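Local structure of importin-95 (Chaetomium thermophilum, 4XRI) at residues A[338-343]-A[397-402]; A[331-336]-A[375-380]; A[421-426]-A[439-444]. The protein probably carries protein cargo into the nucleus as an importin-beta transport receptor, a flexible solenoid of HEAT repeats that is thought to bind a small GTPase. The protein carries 2 engineered substitutions. One frame throughout, in Å; residues are numbered along the deposited sequence.

Interaction 1: A[338-343]-A[397-402]; sequences QLLTKQ and VSAFGA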
ATOM      1  N   GLN A 338     -12.543  26.580   7.582  1.00 43.54           N
ATOM      2  CA  GLN A 338     -13.878  26.999   7.178  1.00 41.93           C
ATOM      3  C   GLN A 338     -14.583  25.876   6.418  1.00 39.72           C
ATOM      4  O   GLN A 338     -15.791  25.671   6.562  1.00 49.61           O
ATOM      5  CB  GLN A 338     -13.800  28.262   6.317  1.00 44.44           C
ATOM      6  CG  GLN A 338     -15.026  29.148   6.395  1.00 59.90           C
ATOM      7  CD  GLN A 338     -14.892  30.393   5.540  1.00 73.82           C
ATOM      8  OE1 GLN A 338     -14.058  30.451   4.636  1.00 76.58           O
ATOM      9  NE2 GLN A 338     -15.711  31.400   5.827  1.00 78.65           N
ATOM     10  N   LEU A 339     -13.814  25.146   5.615  1.00 39.00           N
ATOM     11  CA  LEU A 339     -14.355  24.048   4.822  1.00 44.33           C
ATOM     12  C   LEU A 339     -14.712  22.844   5.685  1.00 47.23           C
ATOM     13  O   LEU A 339     -15.511  21.999   5.281  1.00 49.09           O
ATOM     14  CB  LEU A 339     -13.359  23.631   3.739  1.00 37.78           C
ATOM     15  CG  LEU A 339     -13.181  24.612   2.579  1.00 45.49           C
ATOM     16  CD1 LEU A 339     -12.120  24.109   1.615  1.00 41.86           C
ATOM     17  CD2 LEU A 339     -14.507  24.830   1.861  1.00 51.32           C
ATOM     18  N   LEU A 340     -14.114  22.765   6.870  1.00 39.73           N
ATOM     19  CA  LEU A 340     -14.444  21.704   7.813  1.00 41.55           C
ATOM     20  C   LEU A 340     -15.893  21.826   8.273  1.00 47.37           C
ATOM     21  O   LEU A 340     -16.512  20.838   8.663  1.00 44.61           O
ATOM     22  CB  LEU A 340     -13.506  21.731   9.024  1.00 45.44           C
ATOM     23  CG  LEU A 340     -12.053  21.295   8.816  1.00 43.58           C
ATOM     24  CD1 LEU A 340     -11.341  21.142  10.150  1.00 40.88           C
ATOM     25  CD2 LEU A 340     -11.980  19.997   8.017  1.00 44.76           C
ATOM     26  N   THR A 341     -16.431  23.042   8.213  1.00 44.62           N
ATOM     27  CA  THR A 341     -17.796  23.301   8.657  1.00 50.86           C
ATOM     28  C   THR A 341     -18.824  22.988   7.572  1.00 52.74           C
ATOM     29  O   THR A 341     -20.016  23.233   7.752  1.00 48.57           O
ATOM     30  CB  THR A 341     -17.981  24.767   9.097  1.00 51.57           C
ATOM     31  OG1 THR A 341     -17.987  25.619   7.945  1.00 44.57           O
ATOM     32  CG2 THR A 341     -16.863  25.194  10.036  1.00 36.70           C
ATOM     33  N   LYS A 342     -18.364  22.440   6.454  1.00 46.92           N
ATOM     34  CA  LYS A 342     -19.256  22.120   5.345  1.00 53.31           C
ATOM     35  C   LYS A 342     -19.595  20.633   5.295  1.00 56.22           C
ATOM     36  O   LYS A 342     -19.712  20.059   4.211  1.00 54.29           O
ATOM     37  CB  LYS A 342     -18.632  22.549   4.014  1.00 51.36           C
ATOM     38  CG  LYS A 342     -18.192  24.002   3.964  1.00 50.75           C
ATOM     39  CD  LYS A 342     -19.342  24.952   4.253  1.00 55.72           C
ATOM     40  CE  LYS A 342     -18.897  26.402   4.111  1.00 59.31           C
ATOM     41  NZ  LYS A 342     -19.937  27.364   4.571  1.00 56.64           N
ATOM     42  N   GLN A 343     -19.753  20.011   6.459  1.00 54.56           N
ATOM     43  CA  GLN A 343     -20.062  18.585   6.512  1.00 56.93           C
ATOM     44  C   GLN A 343     -21.430  18.295   5.913  1.00 63.04           C
ATOM     45  O   GLN A 343     -22.358  19.092   6.038  1.00 62.18           O
ATOM     46  CB  GLN A 343     -20.020  18.054   7.949  1.00 56.10           C
ATOM     47  CG  GLN A 343     -18.806  18.458   8.755  1.00 53.50           C
ATOM     48  CD  GLN A 343     -19.059  19.690   9.596  1.00 56.67           C
ATOM     49  OE1 GLN A 343     -19.727  20.625   9.159  1.00 48.98           O
ATOM     50  NE2 GLN A 343     -18.532  19.694  10.816  1.00 57.65           N
ATOM     51  N   VAL A 397     -13.198  20.388  17.053  1.00 43.53           N
ATOM     52  CA  VAL A 397     -12.544  19.210  17.615  1.00 48.50           C
ATOM     53  C   VAL A 397     -11.750  18.470  16.540  1.00 47.77           C
ATOM     54  O   VAL A 397     -10.665  17.957  16.808  1.00 41.40           O
ATOM     55  CB  VAL A 397     -13.559  18.242  18.277  1.00 52.61           C
ATOM     56  CG1 VAL A 397     -14.190  18.897  19.495  1.00 54.31           C
ATOM     57  CG2 VAL A 397     -14.628  17.809  17.294  1.00 52.26           C
ATOM     58  N   SER A 398     -12.289  18.434  15.324  1.00 41.47           N
ATOM     59  CA  SER A 398     -11.616  17.791  14.199  1.00 45.66           C
ATOM     60  C   SER A 398     -10.276  18.457  13.934  1.00 43.63           C
ATOM     61  O   SER A 398      -9.247  17.787  13.814  1.00 41.94           O
ATOM     62  CB  SER A 398     -12.482  17.845  12.938  1.00 41.68           C
ATOM     63  OG  SER A 398     -13.642  17.045  13.076  1.00 42.06           O
ATOM     64  N   ALA A 399     -10.303  19.782  13.848  1.00 36.17           N
ATOM     65  CA  ALA A 399      -9.101  20.570  13.604  1.00 46.77           C
ATOM     66  C   ALA A 399      -8.040  20.314  14.663  1.00 48.47           C
ATOM     67  O   ALA A 399      -6.864  20.157  14.347  1.00 53.95           O
ATOM     68  CB  ALA A 399      -9.445  22.051  13.555  1.00 41.50           C
ATOM     69  N   PHE A 400      -8.475  20.274  15.919  1.00 41.05           N
ATOM     70  CA  PHE A 400      -7.583  20.067  17.054  1.00 48.08           C
ATOM     71  C   PHE A 400      -6.830  18.747  16.924  1.00 48.13           C
ATOM     72  O   PHE A 400      -5.604  18.700  17.043  1.00 54.09           O
ATOM     73  CB  PHE A 400      -8.373  20.091  18.360  1.00 45.82           C
ATOM     74  CG  PHE A 400      -7.515  20.232  19.580  1.00 51.89           C
ATOM     75  CD1 PHE A 400      -7.456  19.222  20.522  1.00 56.11           C
ATOM     76  CD2 PHE A 400      -6.771  21.380  19.785  1.00 55.10           C
ATOM     77  CE1 PHE A 400      -6.670  19.359  21.654  1.00 59.40           C
ATOM     78  CE2 PHE A 400      -5.983  21.522  20.908  1.00 59.50           C
ATOM     79  CZ  PHE A 400      -5.931  20.509  21.846  1.00 58.58           C
ATOM     80  N   GLY A 401      -7.573  17.676  16.668  1.00 43.82           N
ATOM     81  CA  GLY A 401      -6.973  16.373  16.462  1.00 49.21           C
ATOM     82  C   GLY A 401      -6.114  16.335  15.214  1.00 49.53           C
ATOM     83  O   GLY A 401      -5.085  15.663  15.186  1.00 42.34           O
ATOM     84  N   ALA A 402      -6.529  17.072  14.188  1.00 47.78           N
ATOM     85  CA  ALA A 402      -5.865  17.044  12.883  1.00 45.64           C
ATOM     86  C   ALA A 402      -4.410  17.516  12.909  1.00 45.52           C
ATOM     87  O   ALA A 402      -3.597  17.060  12.103  1.00 44.17           O
ATOM     88  CB  ALA A 402      -6.655  17.880  11.883  1.00 43.79           C
TER
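Ser-398 and Ala-399, neighbours on helix 390-402, receive one methyl of Leu-340. At Ser-398 the touch is looser: its CB lies 4.5 Å from Leu-340 CD1, so it is the carbon of this side chain that meets the leucine. The hydroxyl is occupied within its own helix, where OG is hydrogen-bonded to the backbone oxygen of Asp-394. Beside this serine Gln-343 adds a polar link to the apolar one, its NE2 binding the backbone oxygen of His-391 and OD2 of Asp-394.

Ala-399 comes closer, with CB 4.0 Å from Leu-340 CD1. The same methyl also rests near the backbone, since Leu-340 CD1 is 4.1 Å from the N of Ala-399. Leu-340 reaches across because CG stands opposite the carbonyl carbon (chi1 -71°) and CD1 prolongs the chain in an extended form (chi2 -170°), so CD1 is the branch that reaches the helix. On the leucine's side, Gln-338 O accepts two bonds from Thr-341, one from the backbone N and a shorter one from OG1 (2.6 Å).

Phe-400, the next residue, packs instead on Ile-415 of helix 409-425. Farther along, Ala-402 shares Tyr-359 of helix 354-369 with Leu-340, so the aromatic residue borders the contact from both segments. The contact joins segment 338-343 to helix 390-402 within the HEAT-repeat solenoid of the importin-beta family.

Interaction 2: A[331-336]-A[375-380]; sequences EVVPVL and PPVIQF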
ATOM      1  N   GLU A 331      -3.125  32.216   4.912  1.00 36.00           N
ATOM      2  CA  GLU A 331      -4.189  32.388   3.931  1.00 39.70           C
ATOM      3  C   GLU A 331      -4.976  31.098   3.708  1.00 42.02           C
ATOM      4  O   GLU A 331      -6.205  31.115   3.625  1.00 44.93           O
ATOM      5  CB  GLU A 331      -3.613  32.882   2.601  1.00 35.08           C
ATOM      6  CG  GLU A 331      -2.757  34.136   2.712  1.00 41.76           C
ATOM      7  CD  GLU A 331      -3.560  35.386   3.031  1.00 46.29           C
ATOM      8  OE1 GLU A 331      -4.809  35.332   2.992  1.00 42.23           O
ATOM      9  OE2 GLU A 331      -2.935  36.427   3.321  1.00 50.59           O
ATOM     10  N   VAL A 332      -4.263  29.980   3.623  1.00 50.10           N
ATOM     11  CA  VAL A 332      -4.865  28.708   3.237  1.00 41.97           C
ATOM     12  C   VAL A 332      -5.517  27.964   4.406  1.00 37.27           C
ATOM     13  O   VAL A 332      -6.617  27.427   4.269  1.00 40.33           O
ATOM     14  CB  VAL A 332      -3.815  27.790   2.579  1.00 46.54           C
ATOM     15  CG1 VAL A 332      -4.404  26.418   2.282  1.00 43.37           C
ATOM     16  CG2 VAL A 332      -3.284  28.431   1.303  1.00 44.51           C
ATOM     17  N   VAL A 333      -4.840  27.927   5.549  1.00 38.59           N
ATOM     18  CA  VAL A 333      -5.341  27.176   6.701  1.00 41.81           C
ATOM     19  C   VAL A 333      -6.696  27.691   7.220  1.00 40.90           C
ATOM     20  O   VAL A 333      -7.589  26.884   7.489  1.00 43.56           O
ATOM     21  CB  VAL A 333      -4.317  27.172   7.864  1.00 37.83           C
ATOM     22  CG1 VAL A 333      -4.923  26.554   9.115  1.00 40.38           C
ATOM     23  CG2 VAL A 333      -3.053  26.420   7.460  1.00 38.25           C
ATOM     24  N   PRO A 334      -6.864  29.024   7.370  1.00 37.01           N
ATOM     25  CA  PRO A 334      -8.207  29.469   7.765  1.00 35.40           C
ATOM     26  C   PRO A 334      -9.310  29.044   6.792  1.00 34.97           C
ATOM     27  O   PRO A 334     -10.440  28.813   7.221  1.00 35.30           O
ATOM     28  CB  PRO A 334      -8.071  30.995   7.796  1.00 46.26           C
ATOM     29  CG  PRO A 334      -6.653  31.231   8.123  1.00 46.05           C
ATOM     30  CD  PRO A 334      -5.899  30.141   7.403  1.00 39.90           C
ATOM     31  N   VAL A 335      -8.986  28.934   5.507  1.00 36.48           N
ATOM     32  CA  VAL A 335      -9.963  28.496   4.515  1.00 39.89           C
ATOM     33  C   VAL A 335     -10.293  27.018   4.702  1.00 40.83           C
ATOM     34  O   VAL A 335     -11.454  26.616   4.614  1.00 40.38           O
ATOM     35  CB  VAL A 335      -9.458  28.733   3.076  1.00 38.90           C
ATOM     36  CG1 VAL A 335     -10.397  28.092   2.068  1.00 38.70           C
ATOM     37  CG2 VAL A 335      -9.324  30.223   2.802  1.00 38.60           C
ATOM     38  N   LEU A 336      -9.262  26.220   4.966  1.00 43.22           N
ATOM     39  CA  LEU A 336      -9.436  24.794   5.224  1.00 38.37           C
ATOM     40  C   LEU A 336     -10.342  24.557   6.425  1.00 38.64           C
ATOM     41  O   LEU A 336     -11.240  23.716   6.384  1.00 40.09           O
ATOM     42  CB  LEU A 336      -8.082  24.120   5.451  1.00 38.14           C
ATOM     43  CG  LEU A 336      -7.227  23.885   4.208  1.00 39.83           C
ATOM     44  CD1 LEU A 336      -5.863  23.358   4.609  1.00 37.41           C
ATOM     45  CD2 LEU A 336      -7.931  22.918   3.272  1.00 44.00           C
ATOM     46  N   PRO A 375      -1.127  28.562  15.749  1.00 51.66           N
ATOM     47  CA  PRO A 375      -1.946  29.733  16.106  1.00 54.29           C
ATOM     48  C   PRO A 375      -3.260  29.900  15.315  1.00 46.52           C
ATOM     49  O   PRO A 375      -4.269  30.231  15.937  1.00 43.46           O
ATOM     50  CB  PRO A 375      -1.002  30.912  15.835  1.00 52.62           C
ATOM     51  CG  PRO A 375       0.357  30.348  15.985  1.00 44.95           C
ATOM     52  CD  PRO A 375       0.265  28.951  15.447  1.00 51.84           C
ATOM     53  N   PRO A 376      -3.264  29.684  13.982  1.00 46.24           N
ATOM     54  CA  PRO A 376      -4.571  29.847  13.329  1.00 44.61           C
ATOM     55  C   PRO A 376      -5.576  28.752  13.687  1.00 48.74           C
ATOM     56  O   PRO A 376      -6.779  29.014  13.697  1.00 40.80           O
ATOM     57  CB  PRO A 376      -4.225  29.796  11.833  1.00 40.11           C
ATOM     58  CG  PRO A 376      -2.943  29.060  11.762  1.00 47.63           C
ATOM     59  CD  PRO A 376      -2.193  29.459  12.994  1.00 49.61           C
ATOM     60  N   VAL A 377      -5.095  27.548  13.974  1.00 49.17           N
ATOM     61  CA  VAL A 377      -5.981  26.447  14.335  1.00 43.37           C
ATOM     62  C   VAL A 377      -6.543  26.642  15.740  1.00 41.49           C
ATOM     63  O   VAL A 377      -7.741  26.470  15.968  1.00 40.76           O
ATOM     64  CB  VAL A 377      -5.258  25.089  14.249  1.00 40.64           C
ATOM     65  CG1 VAL A 377      -6.142  23.980  14.795  1.00 38.95           C
ATOM     66  CG2 VAL A 377      -4.860  24.794  12.811  1.00 37.69           C
ATOM     67  N   ILE A 378      -5.676  27.012  16.677  1.00 44.45           N
ATOM     68  CA  ILE A 378      -6.094  27.239  18.057  1.00 48.99           C
ATOM     69  C   ILE A 378      -7.089  28.395  18.145  1.00 50.20           C
ATOM     70  O   ILE A 378      -8.052  28.340  18.914  1.00 48.30           O
ATOM     71  CB  ILE A 378      -4.879  27.511  18.970  1.00 53.97           C
ATOM     72  CG1 ILE A 378      -4.066  26.227  19.145  1.00 55.59           C
ATOM     73  CG2 ILE A 378      -5.319  28.022  20.329  1.00 61.52           C
ATOM     74  CD1 ILE A 378      -4.898  25.039  19.578  1.00 56.79           C
ATOM     75  N   GLN A 379      -6.869  29.431  17.340  1.00 41.15           N
ATOM     76  CA  GLN A 379      -7.810  30.543  17.270  1.00 47.79           C
ATOM     77  C   GLN A 379      -9.180  30.043  16.831  1.00 50.60           C
ATOM     78  O   GLN A 379     -10.207  30.445  17.376  1.00 50.01           O
ATOM     79  CB  GLN A 379      -7.317  31.625  16.306  1.00 50.61           C
ATOM     80  CG  GLN A 379      -8.247  32.821  16.216  1.00 60.17           C
ATOM     81  CD  GLN A 379      -7.829  33.817  15.152  1.00 66.22           C
ATOM     82  OE1 GLN A 379      -7.153  33.465  14.185  1.00 69.28           O
ATOM     83  NE2 GLN A 379      -8.230  35.071  15.328  1.00 62.60           N
ATOM     84  N   PHE A 380      -9.180  29.152  15.845  1.00 45.58           N
ATOM     85  CA  PHE A 380     -10.412  28.588  15.306  1.00 44.62           C
ATOM     86  C   PHE A 380     -11.108  27.672  16.308  1.00 41.94           C
ATOM     87  O   PHE A 380     -12.332  27.706  16.443  1.00 51.44           O
ATOM     88  CB  PHE A 380     -10.114  27.821  14.016  1.00 38.32           C
ATOM     89  CG  PHE A 380     -11.321  27.174  13.398  1.00 45.38           C
ATOM     90  CD1 PHE A 380     -12.129  27.880  12.525  1.00 41.51           C
ATOM     91  CD2 PHE A 380     -11.634  25.853  13.673  1.00 48.83           C
ATOM     92  CE1 PHE A 380     -13.234  27.287  11.947  1.00 45.09           C
ATOM     93  CE2 PHE A 380     -12.740  25.255  13.100  1.00 44.88           C
ATOM     94  CZ  PHE A 380     -13.541  25.972  12.234  1.00 48.23           C
TER
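Val-333 turns CG1 opposite its backbone N (chi1 172°), which directs this methyl at Pro-376 and Val-377. Val-377 has nearly the same rotation (chi1 173°), but uses its other branch: CG2, set opposite the carbonyl carbon, is the methyl that meets Val-333. The two valines cross at about a right angle, with Val-333 CG1 and Val-377 CG2 4.1 Å apart. Val-333 CG1 is equally far from the ring of Pro-376, 4.1 Å from its CG, and here too the side chains are roughly perpendicular. One methyl thus rests against both, on successive residues.

The contact joins helix 324-340 to helix 374-384 in the all-helical HEAT-repeat fold, where the apolar side chains of neighbouring helices pack together. Tyr-365 of helix 354-369 also packs on Val-333, while Val-377 reaches Ala-399 of helix 390-402, so each valine also touches a third helix. Ile-373, in the loop before helix 374-384, is a further apolar neighbour of Val-333.

Prolines mark both backbones. Pro-334 has no N-H to give to the preceding turn, and helix 324-340 is kinked there as well as at Glu-331; it continues through the proline, Leu-336 N bonding to Val-332 O at 3.0 Å. The ring of Pro-334 comes near the other proline more loosely, its CG 4.7 Å from Pro-376 CB.

Interaction 3: A[421-426]-A[439-444]; sequences QPLIAM and AYALGR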
ATOM      1  N   GLN A 421      -9.263  18.194  29.267  1.00 55.77           N
ATOM      2  CA  GLN A 421     -10.555  18.157  29.952  1.00 53.90           C
ATOM      3  C   GLN A 421     -11.722  18.700  29.108  1.00 55.52           C
ATOM      4  O   GLN A 421     -12.790  18.089  29.084  1.00 58.19           O
ATOM      5  CB  GLN A 421     -10.469  18.920  31.277  1.00 65.90           C
ATOM      6  CG  GLN A 421     -11.806  19.395  31.822  1.00 73.37           C
ATOM      7  CD  GLN A 421     -12.036  20.874  31.577  1.00 85.29           C
ATOM      8  OE1 GLN A 421     -11.123  21.688  31.728  1.00 92.93           O
ATOM      9  NE2 GLN A 421     -13.256  21.230  31.191  1.00 80.69           N
ATOM     10  N   PRO A 422     -11.535  19.847  28.418  1.00 59.90           N
ATOM     11  CA  PRO A 422     -12.652  20.289  27.573  1.00 62.19           C
ATOM     12  C   PRO A 422     -12.984  19.302  26.459  1.00 61.50           C
ATOM     13  O   PRO A 422     -14.158  19.104  26.150  1.00 61.59           O
ATOM     14  CB  PRO A 422     -12.146  21.614  26.988  1.00 60.47           C
ATOM     15  CG  PRO A 422     -11.150  22.101  27.970  1.00 53.79           C
ATOM     16  CD  PRO A 422     -10.472  20.868  28.475  1.00 58.74           C
ATOM     17  N   LEU A 423     -11.963  18.686  25.872  1.00 58.38           N
ATOM     18  CA  LEU A 423     -12.181  17.735  24.789  1.00 57.14           C
ATOM     19  C   LEU A 423     -12.880  16.480  25.299  1.00 52.91           C
ATOM     20  O   LEU A 423     -13.725  15.912  24.613  1.00 55.49           O
ATOM     21  CB  LEU A 423     -10.862  17.362  24.117  1.00 55.68           C
ATOM     22  CG  LEU A 423     -11.021  16.716  22.740  1.00 57.98           C
ATOM     23  CD1 LEU A 423     -11.681  17.687  21.782  1.00 57.61           C
ATOM     24  CD2 LEU A 423      -9.689  16.254  22.189  1.00 60.42           C
ATOM     25  N   ILE A 424     -12.530  16.054  26.508  1.00 47.06           N
ATOM     26  CA  ILE A 424     -13.180  14.901  27.120  1.00 52.31           C
ATOM     27  C   ILE A 424     -14.652  15.204  27.376  1.00 51.32           C
ATOM     28  O   ILE A 424     -15.518  14.345  27.200  1.00 54.20           O
ATOM     29  CB  ILE A 424     -12.493  14.496  28.437  1.00 60.39           C
ATOM     30  CG1 ILE A 424     -11.109  13.914  28.151  1.00 55.23           C
ATOM     31  CG2 ILE A 424     -13.328  13.477  29.194  1.00 56.32           C
ATOM     32  CD1 ILE A 424     -10.335  13.548  29.396  1.00 48.18           C
ATOM     33  N   ALA A 425     -14.930  16.441  27.771  1.00 50.12           N
ATOM     34  CA  ALA A 425     -16.298  16.874  28.026  1.00 52.00           C
ATOM     35  C   ALA A 425     -17.130  16.846  26.747  1.00 56.07           C
ATOM     36  O   ALA A 425     -18.345  16.661  26.789  1.00 56.89           O
ATOM     37  CB  ALA A 425     -16.307  18.266  28.633  1.00 58.81           C
ATOM     38  N   MET A 426     -16.461  17.018  25.610  1.00 55.61           N
ATOM     39  CA  MET A 426     -17.126  17.034  24.311  1.00 51.12           C
ATOM     40  C   MET A 426     -17.723  15.672  23.959  1.00 51.30           C
ATOM     41  O   MET A 426     -18.514  15.555  23.023  1.00 51.71           O
ATOM     42  CB  MET A 426     -16.144  17.466  23.219  1.00 59.98           C
ATOM     43  CG  MET A 426     -16.762  18.290  22.098  1.00 67.83           C
ATOM     44  SD  MET A 426     -17.145  19.968  22.627  1.00 70.10           S
ATOM     45  CE  MET A 426     -15.715  20.319  23.646  1.00 65.05           C
ATOM     46  N   ALA A 439     -13.876  11.559  19.789  1.00 40.13           N
ATOM     47  CA  ALA A 439     -13.214  10.294  20.092  1.00 47.21           C
ATOM     48  C   ALA A 439     -11.959  10.114  19.245  1.00 47.70           C
ATOM     49  O   ALA A 439     -10.898   9.760  19.756  1.00 47.49           O
ATOM     50  CB  ALA A 439     -14.169   9.132  19.876  1.00 43.81           C
ATOM     51  N   TYR A 440     -12.088  10.377  17.948  1.00 43.95           N
ATOM     52  CA  TYR A 440     -10.977  10.253  17.009  1.00 48.35           C
ATOM     53  C   TYR A 440      -9.863  11.241  17.332  1.00 49.55           C
ATOM     54  O   TYR A 440      -8.680  10.910  17.243  1.00 50.53           O
ATOM     55  CB  TYR A 440     -11.466  10.470  15.576  1.00 56.41           C
ATOM     56  CG  TYR A 440     -10.429  10.154  14.521  1.00 62.30           C
ATOM     57  CD1 TYR A 440     -10.248   8.853  14.070  1.00 64.10           C
ATOM     58  CD2 TYR A 440      -9.643  11.157  13.967  1.00 65.14           C
ATOM     59  CE1 TYR A 440      -9.307   8.558  13.104  1.00 65.81           C
ATOM     60  CE2 TYR A 440      -8.697  10.871  13.000  1.00 64.06           C
ATOM     61  CZ  TYR A 440      -8.534   9.570  12.570  1.00 67.71           C
ATOM     62  OH  TYR A 440      -7.595   9.277  11.607  1.00 66.16           O
ATOM     63  N   ALA A 441     -10.251  12.455  17.707  1.00 43.21           N
ATOM     64  CA  ALA A 441      -9.298  13.495  18.070  1.00 43.72           C
ATOM     65  C   ALA A 441      -8.521  13.091  19.316  1.00 46.02           C
ATOM     66  O   ALA A 441      -7.330  13.372  19.432  1.00 45.20           O
ATOM     67  CB  ALA A 441     -10.014  14.822  18.294  1.00 39.57           C
ATOM     68  N   LEU A 442      -9.207  12.434  20.247  1.00 46.06           N
ATOM     69  CA  LEU A 442      -8.571  11.933  21.459  1.00 43.68           C
ATOM     70  C   LEU A 442      -7.575  10.829  21.128  1.00 47.57           C
ATOM     71  O   LEU A 442      -6.558  10.679  21.801  1.00 52.45           O
ATOM     72  CB  LEU A 442      -9.626  11.429  22.447  1.00 43.94           C
ATOM     73  CG  LEU A 442     -10.432  12.515  23.166  1.00 45.24           C
ATOM     74  CD1 LEU A 442     -11.668  11.931  23.826  1.00 46.13           C
ATOM     75  CD2 LEU A 442      -9.556  13.218  24.192  1.00 46.88           C
ATOM     76  N   GLY A 443      -7.874  10.060  20.087  1.00 43.79           N
ATOM     77  CA  GLY A 443      -6.969   9.028  19.619  1.00 50.68           C
ATOM     78  C   GLY A 443      -5.740   9.641  18.981  1.00 55.73           C
ATOM     79  O   GLY A 443      -4.619   9.204  19.228  1.00 52.32           O
ATOM     80  N   ARG A 444      -5.962  10.659  18.154  1.00 51.85           N
ATOM     81  CA  ARG A 444      -4.873  11.424  17.555  1.00 43.79           C
ATOM     82  C   ARG A 444      -3.970  12.009  18.632  1.00 54.67           C
ATOM     83  O   ARG A 444      -2.744  11.983  18.513  1.00 51.33           O
ATOM     84  CB  ARG A 444      -5.425  12.543  16.663  1.00 47.88           C
ATOM     85  CG  ARG A 444      -6.067  12.061  15.371  1.00 45.65           C
ATOM     86  CD  ARG A 444      -5.025  11.806  14.293  1.00 51.65           C
ATOM     87  NE  ARG A 444      -4.402  13.042  13.827  1.00 58.56           N
ATOM     88  CZ  ARG A 444      -3.513  13.107  12.840  1.00 63.05           C
ATOM     89  NH1 ARG A 444      -3.140  12.003  12.209  1.00 66.28           N
ATOM     90  NH2 ARG A 444      -3.001  14.277  12.483  1.00 55.07           N
TER
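Leu-423 and Leu-442 meet between helices 409-425 and 432-449, in segments that both belong to a HEAT-like repeat. Around the contact the helices run close to antiparallel, at 147° between their directions and with axes 10.1 Å apart, as in the helical hairpins from which HEAT solenoids are built. The CA atoms of Leu-423 and Leu-442, 7.6 Å apart, are the nearest pair between the segments.

The contacts across the pair are apolar. The closest is methyl on methyl: Leu-423 CD2 lies 3.6 Å from Leu-442 CD2. Leu-423 puts CG opposite its backbone N (chi1 -163°), whereas Leu-442 puts CG opposite its carbonyl carbon (chi1 -74°); with these rotations the side chains slide past each other in opposite directions instead of meeting end on. The overlap brings Leu-423 CD2 to 3.9 Å from Leu-442 CG, and Leu-442 CD2 to 4.1 Å from Leu-423 CG. Flanking residues widen the patch. Leu-423 CD2 lies 4.2 Å from Ala-441 CB, and Leu-442 CD2 is 4.3 Å from Ile-424 CG1.

Further apolar packing surrounds the two leucines. Leu-423 also touches Val-397 and Phe-400 of helix 390-402, which joins the hairpin to the helix before it, and Leu-442 packs on Met-427 in the connecting loop.

Polar and aromatic links lead to neighbouring helices. The ring of Tyr-440 stacks with Trp-482 of helix 477-490. Arg-444 serves the end of helix 390-402: its NE is hydrogen-bonded to Gly-401 O, and its NH2 makes a weak bond to Ala-402 O.

Interactions 1 and 2 both use helix 324-340, and their other halves sit on helices 390-402 and 374-384, which follow each other in the chain. Their segments alternate along the chain and their centres are about 10 Å apart; Ile-378 against Phe-400 and Thr-341 against Phe-380 bring them into direct touch. Interaction 3 follows in series, its centre about 14 Å from that of interaction 1. The two meet through the backbone oxygen of Val-397, which packs on Ala-441 CB. Interactions 2 and 3 do not touch, with nearest atoms about 10 Å apart. Helix 390-402 thus lies next to all three sites, which together involve five helices of the solenoid.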